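Long-range contacts in putative fimbrium subunit Fim1C (Bacteroides uniformis, PDB 4K4K), which is a putative component of the fimbrial tip, part of the filamentous surface appendages that mediate cell adhesion and biofilm formation: residues 53-58 and 90-95; 79-84 and 126-131; 158-163 and 220-225; 169-174 and 184-189. All blocks are in the same frame, centred on the assembly; numbering follows the deposited sequence.

Contact 1 of 4, residues 53-58 and 90-95; sequences NRKYTT and YPYRET
Lys55 lies across one face of the Tyr92 ring, and Asn53 grips the backbone just beyond that ring. A chi1 of -174° puts Lys55 CG anti to the backbone N and over the ring; the extended chain then runs on across it. CB sits 3.6 Å from Tyr92 CZ, near the phenolic end. CG stands over the middle of the ring, 3.8 Å from the ring centroid and only 8° off the ring normal, which is good CH-pi geometry. CD moves on to Tyr92 CE2, at 3.8 Å, and CE to CD2 and CE2, at 4.1 Å from each, so the aliphatic chain spans the ring while the two side chains cross at about a right angle. At the tip, NZ ends 5.6 Å from Glu94 OE1, opposite charges not in contact.

Asn53 supplies the polar half. Its ND2 donates to Arg93 O over 2.8 Å in a nearly straight bond, 172° at the hydrogen, with the acceptor in the plane of the amide. Asn53 OD1 is bonded to Tyr89 outside the two segments, so both ends of the amide are held and its rotation is fixed. The phenol is tied as well: a water bridges Tyr92 OH to Asn53 O, and in one of two Glu94 conformers the hydroxyl donates to Glu94 OE1 at 2.7 Å.

Tyr92 also touches Ala37 of strand 37-44, the antiparallel neighbour of strand 47-57. Loop 90-95 thus packs on strand 47-57 beside a G1 beta bulge, where Asn53 and Arg54 both face Ile40.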
# COMPACT_ATOMS: atom_id res chain seq x y z
N ASN A 53 -1.04 -12.50 -14.98
CA ASN A 53 -1.61 -12.48 -13.63
C ASN A 53 -1.58 -13.87 -12.96
O ASN A 53 -2.61 -14.36 -12.44
CB ASN A 53 -3.07 -11.95 -13.70
CG ASN A 53 -3.64 -11.65 -12.33
OD1 ASN A 53 -2.91 -11.30 -11.39
ND2 ASN A 53 -4.96 -11.81 -12.18
N ARG A 54 -0.40 -14.51 -13.00
CA ARG A 54 -0.19 -15.83 -12.42
C ARG A 54 -0.14 -15.71 -10.89
O ARG A 54 0.64 -14.91 -10.37
CB ARG A 54 1.11 -16.44 -12.97
CG ARG A 54 1.15 -16.56 -14.49
CD ARG A 54 0.48 -17.83 -14.99
NE ARG A 54 0.62 -18.00 -16.44
CZ ARG A 54 1.36 -18.93 -17.02
NH1 ARG A 54 2.03 -19.81 -16.29
NH2 ARG A 54 1.41 -19.01 -18.34
N LYS A 55 -0.95 -16.49 -10.17
CA LYS A 55 -0.99 -16.41 -8.72
C LYS A 55 0.19 -17.10 -8.05
O LYS A 55 0.40 -18.28 -8.26
CB LYS A 55 -2.31 -17.02 -8.19
CG LYS A 55 -2.50 -16.84 -6.69
CD LYS A 55 -3.73 -17.60 -6.18
CE LYS A 55 -4.06 -17.24 -4.76
NZ LYS A 55 -5.31 -17.93 -4.33
N TYR A 56 0.93 -16.33 -7.24
CA TYR A 56 2.06 -16.82 -6.45
C TYR A 56 1.82 -16.44 -5.01
O TYR A 56 1.38 -15.31 -4.74
CB TYR A 56 3.38 -16.23 -6.96
CG TYR A 56 3.99 -16.99 -8.11
CD1 TYR A 56 3.37 -17.02 -9.37
CD2 TYR A 56 5.22 -17.62 -7.98
CE1 TYR A 56 3.92 -17.75 -10.42
CE2 TYR A 56 5.80 -18.32 -9.03
CZ TYR A 56 5.16 -18.36 -10.26
OH TYR A 56 5.72 -19.11 -11.27
N THR A 57 2.11 -17.34 -4.07
CA THR A 57 1.90 -17.02 -2.65
C THR A 57 3.15 -17.21 -1.86
O THR A 57 4.04 -17.94 -2.27
CB THR A 57 0.77 -17.89 -2.03
OG1 THR A 57 1.19 -19.26 -1.99
CG2 THR A 57 -0.55 -17.74 -2.73
N THR A 58 3.20 -16.63 -0.67
CA THR A 58 4.34 -16.88 0.22
C THR A 58 3.82 -17.47 1.54
O THR A 58 2.69 -17.20 1.93
CB THR A 58 5.18 -15.60 0.43
OG1 THR A 58 6.37 -15.96 1.14
CG2 THR A 58 4.42 -14.48 1.17
N TYR A 90 0.82 -6.54 -5.84
CA TYR A 90 0.20 -7.03 -4.62
C TYR A 90 -0.93 -6.05 -4.27
O TYR A 90 -0.71 -4.86 -4.42
CB TYR A 90 1.27 -7.07 -3.48
CG TYR A 90 0.67 -7.29 -2.11
CD1 TYR A 90 0.42 -8.57 -1.63
CD2 TYR A 90 0.23 -6.20 -1.34
CE1 TYR A 90 -0.24 -8.78 -0.40
CE2 TYR A 90 -0.37 -6.40 -0.08
CZ TYR A 90 -0.60 -7.69 0.37
OH TYR A 90 -1.23 -7.90 1.58
N PRO A 91 -2.07 -6.49 -3.72
CA PRO A 91 -2.48 -7.89 -3.49
C PRO A 91 -3.12 -8.49 -4.71
O PRO A 91 -3.89 -7.83 -5.43
CB PRO A 91 -3.46 -7.77 -2.31
CG PRO A 91 -4.14 -6.43 -2.58
CD PRO A 91 -3.10 -5.54 -3.25
N TYR A 92 -2.79 -9.75 -4.98
CA TYR A 92 -3.35 -10.49 -6.10
C TYR A 92 -4.88 -10.40 -6.14
O TYR A 92 -5.54 -10.48 -5.10
CB TYR A 92 -2.95 -11.97 -5.97
CG TYR A 92 -3.64 -12.88 -6.96
CD1 TYR A 92 -3.19 -13.00 -8.27
CD2 TYR A 92 -4.77 -13.61 -6.58
CE1 TYR A 92 -3.81 -13.86 -9.18
CE2 TYR A 92 -5.42 -14.45 -7.49
CZ TYR A 92 -4.93 -14.58 -8.78
OH TYR A 92 -5.55 -15.43 -9.66
N ARG A 93 -5.42 -10.21 -7.36
CA ARG A 93 -6.86 -10.25 -7.69
C ARG A 93 -7.06 -11.28 -8.77
O ARG A 93 -6.35 -11.22 -9.77
CB ARG A 93 -7.40 -8.91 -8.18
CG ARG A 93 -7.39 -7.85 -7.13
CD ARG A 93 -8.55 -6.94 -7.37
NE ARG A 93 -8.62 -5.94 -6.32
CZ ARG A 93 -8.89 -4.68 -6.54
NH1 ARG A 93 -9.13 -4.25 -7.78
NH2 ARG A 93 -8.92 -3.82 -5.54
N GLU A 94 -8.02 -12.20 -8.58
CA GLU A 94 -8.31 -13.26 -9.55
C GLU A 94 -8.69 -12.68 -10.90
O GLU A 94 -8.22 -13.17 -11.93
CB GLU A 94 -9.42 -14.19 -9.01
CG GLU A 94 -9.70 -15.42 -9.86
CD GLU A 94 -8.56 -16.37 -10.16
OE1 GLU A 94 -7.82 -16.75 -9.22
OE2 GLU A 94 -8.42 -16.76 -11.34
N THR A 95 -9.50 -11.62 -10.90
CA THR A 95 -9.91 -10.96 -12.14
C THR A 95 -9.59 -9.47 -12.05
O THR A 95 -10.05 -8.78 -11.15
CB THR A 95 -11.42 -11.20 -12.43
OG1 THR A 95 -11.69 -12.60 -12.39
CG2 THR A 95 -11.85 -10.65 -13.79
O HOH W 1 -4.62 -16.17 -12.04
O HOH W 2 -6.53 -13.23 -14.31

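Contact 2 of 4, residues 79-84 and 126-131; sequences VDASQR and KDKTDP
Two loops meet where an antiparallel strand pair ends, Arg84 and Lys126 forming its hydrogen-bonded pair. Arg84 N donates to Lys126 O and Lys126 N to Arg84 O, each over 2.9 Å. Past this bridge Gln83 CA lies 3.2 Å from Lys126 O in a CA-H...O contact.

In one of its two conformers, Gln83 NE2 donates to Asp127 OD2 at 3.1 Å, reaching it on the anti side and 31° out of the carboxylate plane; the two side chains lie side by side and point the same way. The other oxygen, Asp127 OD1, accepts Thr129 N in an Asx turn and the Thr129 hydroxyl as well, within the type I turn Asp127 to Asp130. Asp80 OD1 makes a matching Asx turn with Ser82 N. Lys128 CD lies 3.9 Å from Ala81 CA; a bend at chi3 (-103°) then turns CE, and NZ ends 3.3 Å from Val79 O in a long hydrogen bond. One water links Ser82 O to Lys128 N.

Arg84 NE makes a salt bridge with Asp49, and the Arg84 side chain touches Met42 and Asn44 of strand 37-44. The contact thus closes the end where strands 84-90 and 118-126 pair, just before strand 132-150 begins.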
# COMPACT_ATOMS: atom_id res chain seq x y z
N VAL A 79 12.02 -22.56 -23.53
CA VAL A 79 12.99 -23.62 -23.69
C VAL A 79 14.16 -23.20 -24.63
O VAL A 79 15.28 -23.68 -24.45
CB VAL A 79 12.35 -24.96 -24.15
CG1 VAL A 79 11.79 -24.86 -25.58
CG2 VAL A 79 13.35 -26.10 -24.04
N ASP A 80 13.92 -22.26 -25.57
CA ASP A 80 14.96 -21.78 -26.49
C ASP A 80 16.03 -20.89 -25.79
O ASP A 80 16.95 -20.40 -26.47
CB ASP A 80 14.34 -21.05 -27.69
CG ASP A 80 13.61 -19.74 -27.42
OD1 ASP A 80 13.61 -19.29 -26.26
OD2 ASP A 80 13.06 -19.16 -28.39
N ALA A 81 15.91 -20.67 -24.45
CA ALA A 81 16.83 -19.87 -23.64
C ALA A 81 16.79 -18.38 -24.04
O ALA A 81 17.69 -17.63 -23.69
CB ALA A 81 18.26 -20.43 -23.70
N SER A 82 15.70 -17.93 -24.70
CA SER A 82 15.52 -16.51 -25.00
C SER A 82 15.08 -15.79 -23.70
O SER A 82 14.57 -16.43 -22.76
CB SER A 82 14.54 -16.28 -26.14
OG SER A 82 13.26 -16.72 -25.74
N GLN A 83 15.29 -14.46 -23.65
CA GLN A 83 15.01 -13.72 -22.43
C GLN A 83 13.57 -13.17 -22.38
O GLN A 83 12.90 -12.96 -23.40
CB GLN A 83 16.03 -12.58 -22.22
CG GLN A 83 17.49 -13.06 -22.03
CD GLN A 83 18.15 -13.49 -23.33
OE1 GLN A 83 18.03 -12.81 -24.35
NE2 GLN A 83 18.83 -14.64 -23.33
N ARG A 84 13.12 -12.90 -21.15
CA ARG A 84 11.81 -12.36 -20.85
C ARG A 84 11.94 -11.39 -19.70
O ARG A 84 12.93 -11.45 -18.94
CB ARG A 84 10.80 -13.48 -20.47
CG ARG A 84 10.42 -14.45 -21.60
CD ARG A 84 9.65 -13.76 -22.74
NE ARG A 84 9.24 -14.74 -23.75
CZ ARG A 84 10.00 -15.15 -24.76
NH1 ARG A 84 11.24 -14.68 -24.88
NH2 ARG A 84 9.57 -16.08 -25.59
N LYS A 126 15.74 -11.90 -18.20
CA LYS A 126 15.98 -13.17 -17.52
C LYS A 126 15.73 -14.33 -18.48
O LYS A 126 14.83 -14.27 -19.30
CB LYS A 126 15.06 -13.31 -16.30
CG LYS A 126 15.36 -12.28 -15.20
CD LYS A 126 16.57 -12.73 -14.38
CE LYS A 126 17.11 -11.74 -13.39
NZ LYS A 126 18.20 -12.35 -12.57
N ASP A 127 16.48 -15.41 -18.32
CA ASP A 127 16.27 -16.59 -19.14
C ASP A 127 16.44 -17.87 -18.28
O ASP A 127 16.77 -17.78 -17.10
CB ASP A 127 17.18 -16.58 -20.37
CG ASP A 127 18.65 -16.56 -20.03
OD1 ASP A 127 19.10 -17.44 -19.27
OD2 ASP A 127 19.34 -15.62 -20.46
N LYS A 128 16.25 -19.04 -18.89
CA LYS A 128 16.33 -20.32 -18.17
C LYS A 128 17.71 -20.59 -17.54
O LYS A 128 17.77 -21.42 -16.64
CB LYS A 128 15.91 -21.49 -19.07
CG LYS A 128 16.89 -21.78 -20.21
CD LYS A 128 16.36 -22.83 -21.17
CE LYS A 128 17.00 -24.18 -20.95
NZ LYS A 128 16.35 -25.23 -21.78
N THR A 129 18.79 -19.90 -17.95
CA THR A 129 20.13 -20.14 -17.37
C THR A 129 20.27 -19.41 -16.03
O THR A 129 21.19 -19.70 -15.27
CB THR A 129 21.26 -19.78 -18.34
OG1 THR A 129 21.32 -18.36 -18.44
CG2 THR A 129 21.10 -20.42 -19.72
N ASP A 130 19.35 -18.49 -15.72
CA ASP A 130 19.33 -17.78 -14.44
C ASP A 130 17.86 -17.42 -14.15
O ASP A 130 17.38 -16.35 -14.49
CB ASP A 130 20.27 -16.56 -14.43
CG ASP A 130 20.17 -15.73 -13.17
OD1 ASP A 130 20.13 -16.33 -12.05
OD2 ASP A 130 20.06 -14.49 -13.29
N PRO A 131 17.11 -18.41 -13.61
CA PRO A 131 15.66 -18.23 -13.44
C PRO A 131 15.26 -17.51 -12.15
O PRO A 131 14.08 -17.49 -11.80
CB PRO A 131 15.17 -19.68 -13.42
CG PRO A 131 16.29 -20.41 -12.72
CD PRO A 131 17.54 -19.78 -13.26
O HOH W 3 14.65 -18.77 -21.37

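Contact 3 of 4, residues 158-163 and 220-225; sequences ADLAGT and FTVPGL
Thr163, Val222 and Pro223 bring a type II beta turn, Leu160 to Thr163, up against the end of strand 217-222 in this beta-rich fimbrillin-like fold. Thr163 is the chief of the three. Its CG2 approaches Phe220 CB to 4.2 Å and lies at the edge of the Phe220 ring, near its plane. Its CA comes 3.3 Å from Thr221 O with 149° at the hydrogen, a CA-H...O contact that joins the backbones. The hydroxyl OG1 lies 3.8 Å from Val222 CG2, the two side chains running side by side in the same direction.

The same hydroxyl, set beside the backbone N of its own residue by chi1 of -63°, donates to Leu160 O over 2.7 Å. That carbonyl also accepts Thr163 N, and both donors reach it from the same face of its plane, which ties the side chain to the turn it ends. A valine in place of Thr163 has no hydroxyl for Leu160 O, and the turn would probably be held less firmly, by the backbone N-H alone.

Val222 packs CG1 3.8 Å from Leu160 CD2; Leu160 in turn touches Ile148 of strand 132-150 and Ile255 of strand 247-256, connecting the contact with the hydrophobic interior. Pro223 CG and CD lie close to Gly162 O, CG at 3.6 Å.

Next to it the backbone is close as well: Asp159 O, buried here and without a polar partner in the model, sits 3.6 Å from Gly224 CA.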
# COMPACT_ATOMS: atom_id res chain seq x y z
N ALA A 158 -5.32 9.31 29.57
CA ALA A 158 -6.55 8.64 30.00
C ALA A 158 -7.80 9.39 29.50
O ALA A 158 -8.75 8.74 29.06
CB ALA A 158 -6.59 8.52 31.52
N ASP A 159 -7.78 10.73 29.52
CA ASP A 159 -8.90 11.55 29.05
C ASP A 159 -9.15 11.38 27.55
O ASP A 159 -10.24 11.70 27.09
CB ASP A 159 -8.65 13.04 29.33
CG ASP A 159 -8.49 13.37 30.79
OD1 ASP A 159 -9.27 12.83 31.62
OD2 ASP A 159 -7.62 14.20 31.11
N LEU A 160 -8.14 10.91 26.78
CA LEU A 160 -8.24 10.73 25.33
C LEU A 160 -8.62 9.30 24.95
O LEU A 160 -8.65 8.98 23.76
CB LEU A 160 -6.93 11.13 24.64
CG LEU A 160 -6.39 12.53 24.98
CD1 LEU A 160 -5.08 12.79 24.28
CD2 LEU A 160 -7.41 13.61 24.62
N ALA A 161 -8.96 8.45 25.94
CA ALA A 161 -9.38 7.08 25.66
C ALA A 161 -10.63 7.11 24.78
O ALA A 161 -11.59 7.84 25.08
CB ALA A 161 -9.66 6.33 26.96
N GLY A 162 -10.56 6.38 23.68
CA GLY A 162 -11.66 6.28 22.72
C GLY A 162 -11.67 7.32 21.62
O GLY A 162 -12.62 7.34 20.83
N THR A 163 -10.62 8.20 21.55
CA THR A 163 -10.56 9.23 20.51
C THR A 163 -10.63 8.59 19.12
O THR A 163 -9.90 7.64 18.83
CB THR A 163 -9.29 10.11 20.66
OG1 THR A 163 -9.36 10.80 21.90
CG2 THR A 163 -9.12 11.12 19.52
N PHE A 220 -10.45 15.00 15.28
CA PHE A 220 -10.27 14.18 16.47
C PHE A 220 -11.49 14.36 17.35
O PHE A 220 -11.69 15.46 17.85
CB PHE A 220 -8.99 14.60 17.24
CG PHE A 220 -7.75 14.54 16.39
CD1 PHE A 220 -7.34 15.64 15.65
CD2 PHE A 220 -7.02 13.36 16.28
CE1 PHE A 220 -6.22 15.57 14.82
CE2 PHE A 220 -5.91 13.29 15.45
CZ PHE A 220 -5.52 14.39 14.72
N THR A 221 -12.29 13.30 17.54
CA THR A 221 -13.48 13.35 18.40
C THR A 221 -13.09 12.71 19.72
O THR A 221 -12.78 11.51 19.74
CB THR A 221 -14.67 12.65 17.71
OG1 THR A 221 -14.76 13.10 16.35
CG2 THR A 221 -16.00 12.89 18.44
N VAL A 222 -13.07 13.49 20.80
CA VAL A 222 -12.66 13.03 22.12
C VAL A 222 -13.90 12.79 23.00
O VAL A 222 -14.54 13.74 23.43
CB VAL A 222 -11.68 14.05 22.76
CG1 VAL A 222 -11.13 13.53 24.07
CG2 VAL A 222 -10.54 14.40 21.80
N PRO A 223 -14.22 11.51 23.30
CA PRO A 223 -15.40 11.22 24.14
C PRO A 223 -15.31 11.81 25.55
O PRO A 223 -16.32 12.31 26.06
CB PRO A 223 -15.46 9.70 24.19
CG PRO A 223 -14.62 9.23 23.08
CD PRO A 223 -13.55 10.26 22.88
N GLY A 224 -14.10 11.81 26.12
CA GLY A 224 -13.81 12.35 27.44
C GLY A 224 -14.19 13.80 27.61
O GLY A 224 -14.58 14.22 28.71
N LEU A 225 -14.11 14.58 26.51
CA LEU A 225 -14.49 15.99 26.47
C LEU A 225 -15.91 16.14 25.89
O LEU A 225 -16.17 17.03 25.08
CB LEU A 225 -13.46 16.80 25.64
CG LEU A 225 -12.08 16.99 26.26
CD1 LEU A 225 -11.06 17.24 25.19
CD2 LEU A 225 -12.07 18.13 27.26
O HOH W 4 -14.79 8.74 19.83

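Contact 4 of 4, residues 169-174 and 184-189; sequences NQQTAA and ATVTTG
Gln171 and Gly189 are joined by two hydrogen bonds that run in opposite senses. Gly189 N donates to Gln171 OE1 over 2.8 Å, with 154° at the hydrogen, and Gln171 NE2 returns a longer bond of 3.3 Å to Gly189 O, which lies close to the plane of the glutamine amide. The amide resembles a strand partner only in using the N-H and the C=O of one residue. A bend at chi2 (-64°) turns CD out of an extended course and toward the glycine.

Beside this clasp, Thr187 N donates to Ala173 O over 3.0 Å. A water at 2.8 Å from Gln171 OE1 also accepts from Ala173 N and lies within bonding distance of Thr187 O.

Apolar contacts adjoin these bonds. Val186 CG1 rests 3.7 Å from Gln171 CB, the two side chains crossing at about a right angle. Ala174 and Val186 form an antiparallel non-hydrogen-bonded pair, their CA atoms 4.1 Å apart, and Ala174 CB lies 3.3 Å from Thr185 O.

An alanine in place of Gln171 would probably leave Gly189 N and O without these mates and the 188-189 end less fixed.

Regular pairing in this hairpin of strands 164-177 and 185-186 is short, and a side-chain amide bonds to the backbone where it stops, implying a surface junction in which polar bonds of Gln171 and Thr187 N combine with modest apolar packing.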
# COMPACT_ATOMS: atom_id res chain seq x y z
N ASN A 169 -12.33 15.34 2.81
CA ASN A 169 -12.26 15.64 1.38
C ASN A 169 -11.25 14.75 0.66
O ASN A 169 -10.29 15.21 0.01
CB ASN A 169 -12.00 17.12 1.16
CG ASN A 169 -13.09 17.95 1.84
OD1 ASN A 169 -14.30 17.71 1.68
ND2 ASN A 169 -12.69 18.84 2.72
N GLN A 170 -11.48 13.47 0.78
CA GLN A 170 -10.64 12.47 0.14
C GLN A 170 -11.23 11.95 -1.13
O GLN A 170 -12.42 11.63 -1.16
CB GLN A 170 -10.41 11.26 1.07
CG GLN A 170 -9.68 11.58 2.37
CD GLN A 170 -8.30 12.10 2.13
OE1 GLN A 170 -8.00 13.28 2.38
NE2 GLN A 170 -7.43 11.27 1.58
N GLN A 171 -10.38 11.77 -2.14
CA GLN A 171 -10.73 11.02 -3.34
C GLN A 171 -10.56 9.57 -2.91
O GLN A 171 -9.65 9.29 -2.11
CB GLN A 171 -9.83 11.39 -4.54
CG GLN A 171 -10.13 12.77 -5.12
CD GLN A 171 -11.51 12.91 -5.72
OE1 GLN A 171 -12.13 11.94 -6.19
NE2 GLN A 171 -12.04 14.12 -5.72
N THR A 172 -11.43 8.65 -3.35
CA THR A 172 -11.33 7.28 -2.86
C THR A 172 -11.11 6.24 -3.97
O THR A 172 -10.80 5.08 -3.65
CB THR A 172 -12.59 6.90 -2.06
OG1 THR A 172 -13.74 7.03 -2.92
CG2 THR A 172 -12.75 7.73 -0.77
N ALA A 173 -11.21 6.64 -5.25
CA ALA A 173 -11.02 5.71 -6.38
C ALA A 173 -9.78 6.03 -7.23
O ALA A 173 -9.53 7.19 -7.57
CB ALA A 173 -12.26 5.74 -7.27
N ALA A 174 -9.04 5.00 -7.60
CA ALA A 174 -7.88 5.15 -8.47
C ALA A 174 -7.69 3.88 -9.31
O ALA A 174 -8.33 2.88 -9.04
CB ALA A 174 -6.61 5.46 -7.65
N ALA A 184 -0.15 5.13 -9.78
CA ALA A 184 -1.60 4.95 -9.83
C ALA A 184 -2.22 6.30 -10.29
O ALA A 184 -1.63 7.37 -10.09
CB ALA A 184 -2.14 4.54 -8.46
N THR A 185 -3.37 6.25 -10.94
CA THR A 185 -4.06 7.46 -11.41
C THR A 185 -5.35 7.63 -10.65
O THR A 185 -6.17 6.72 -10.66
CB THR A 185 -4.32 7.39 -12.92
OG1 THR A 185 -3.07 7.29 -13.60
CG2 THR A 185 -5.10 8.60 -13.44
N VAL A 186 -5.55 8.79 -10.04
CA VAL A 186 -6.79 9.05 -9.31
C VAL A 186 -7.92 9.32 -10.31
O VAL A 186 -7.73 10.09 -11.27
CB VAL A 186 -6.63 10.22 -8.30
CG1 VAL A 186 -7.94 10.51 -7.57
CG2 VAL A 186 -5.52 9.92 -7.30
N THR A 187 -9.06 8.65 -10.14
CA THR A 187 -10.23 8.89 -11.01
C THR A 187 -11.20 9.70 -10.17
O THR A 187 -11.80 9.18 -9.23
CB THR A 187 -10.80 7.59 -11.55
OG1 THR A 187 -11.13 6.76 -10.45
CG2 THR A 187 -9.82 6.88 -12.49
N THR A 188 -11.24 11.00 -10.42
CA THR A 188 -12.01 11.94 -9.58
C THR A 188 -13.49 11.57 -9.49
O THR A 188 -14.09 11.06 -10.43
CB THR A 188 -11.80 13.36 -10.04
OG1 THR A 188 -12.29 13.52 -11.38
CG2 THR A 188 -10.33 13.81 -9.90
N GLY A 189 -14.00 11.75 -8.29
CA GLY A 189 -15.38 11.48 -7.94
C GLY A 189 -15.77 12.42 -6.81
O GLY A 189 -15.13 13.47 -6.61
O HOH W 5 -11.94 9.20 -6.54

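Overall arrangement
Contacts 1 and 2 lie on the same side of the chain's centre, their centres about 23 Å apart, and their segments alternate along the sequence, 53-58, 79-84, 90-95, 126-131; strand 84-90 runs from contact 2 to contact 1. Contact 3 is on the opposite side, its centre about 41 Å from that of contact 1 and about 59 Å from contact 2. Contact 4, about 23 Å from contact 1 and about 31 Å from contact 3 between centres, falls within the sequence bracketed by contact 3, and strands 164-177 and 217-222 are neighbours. No two contacts touch, so they mark separate junctions of an elongated, strand-rich subunit, consistent with a building block of a filament tip.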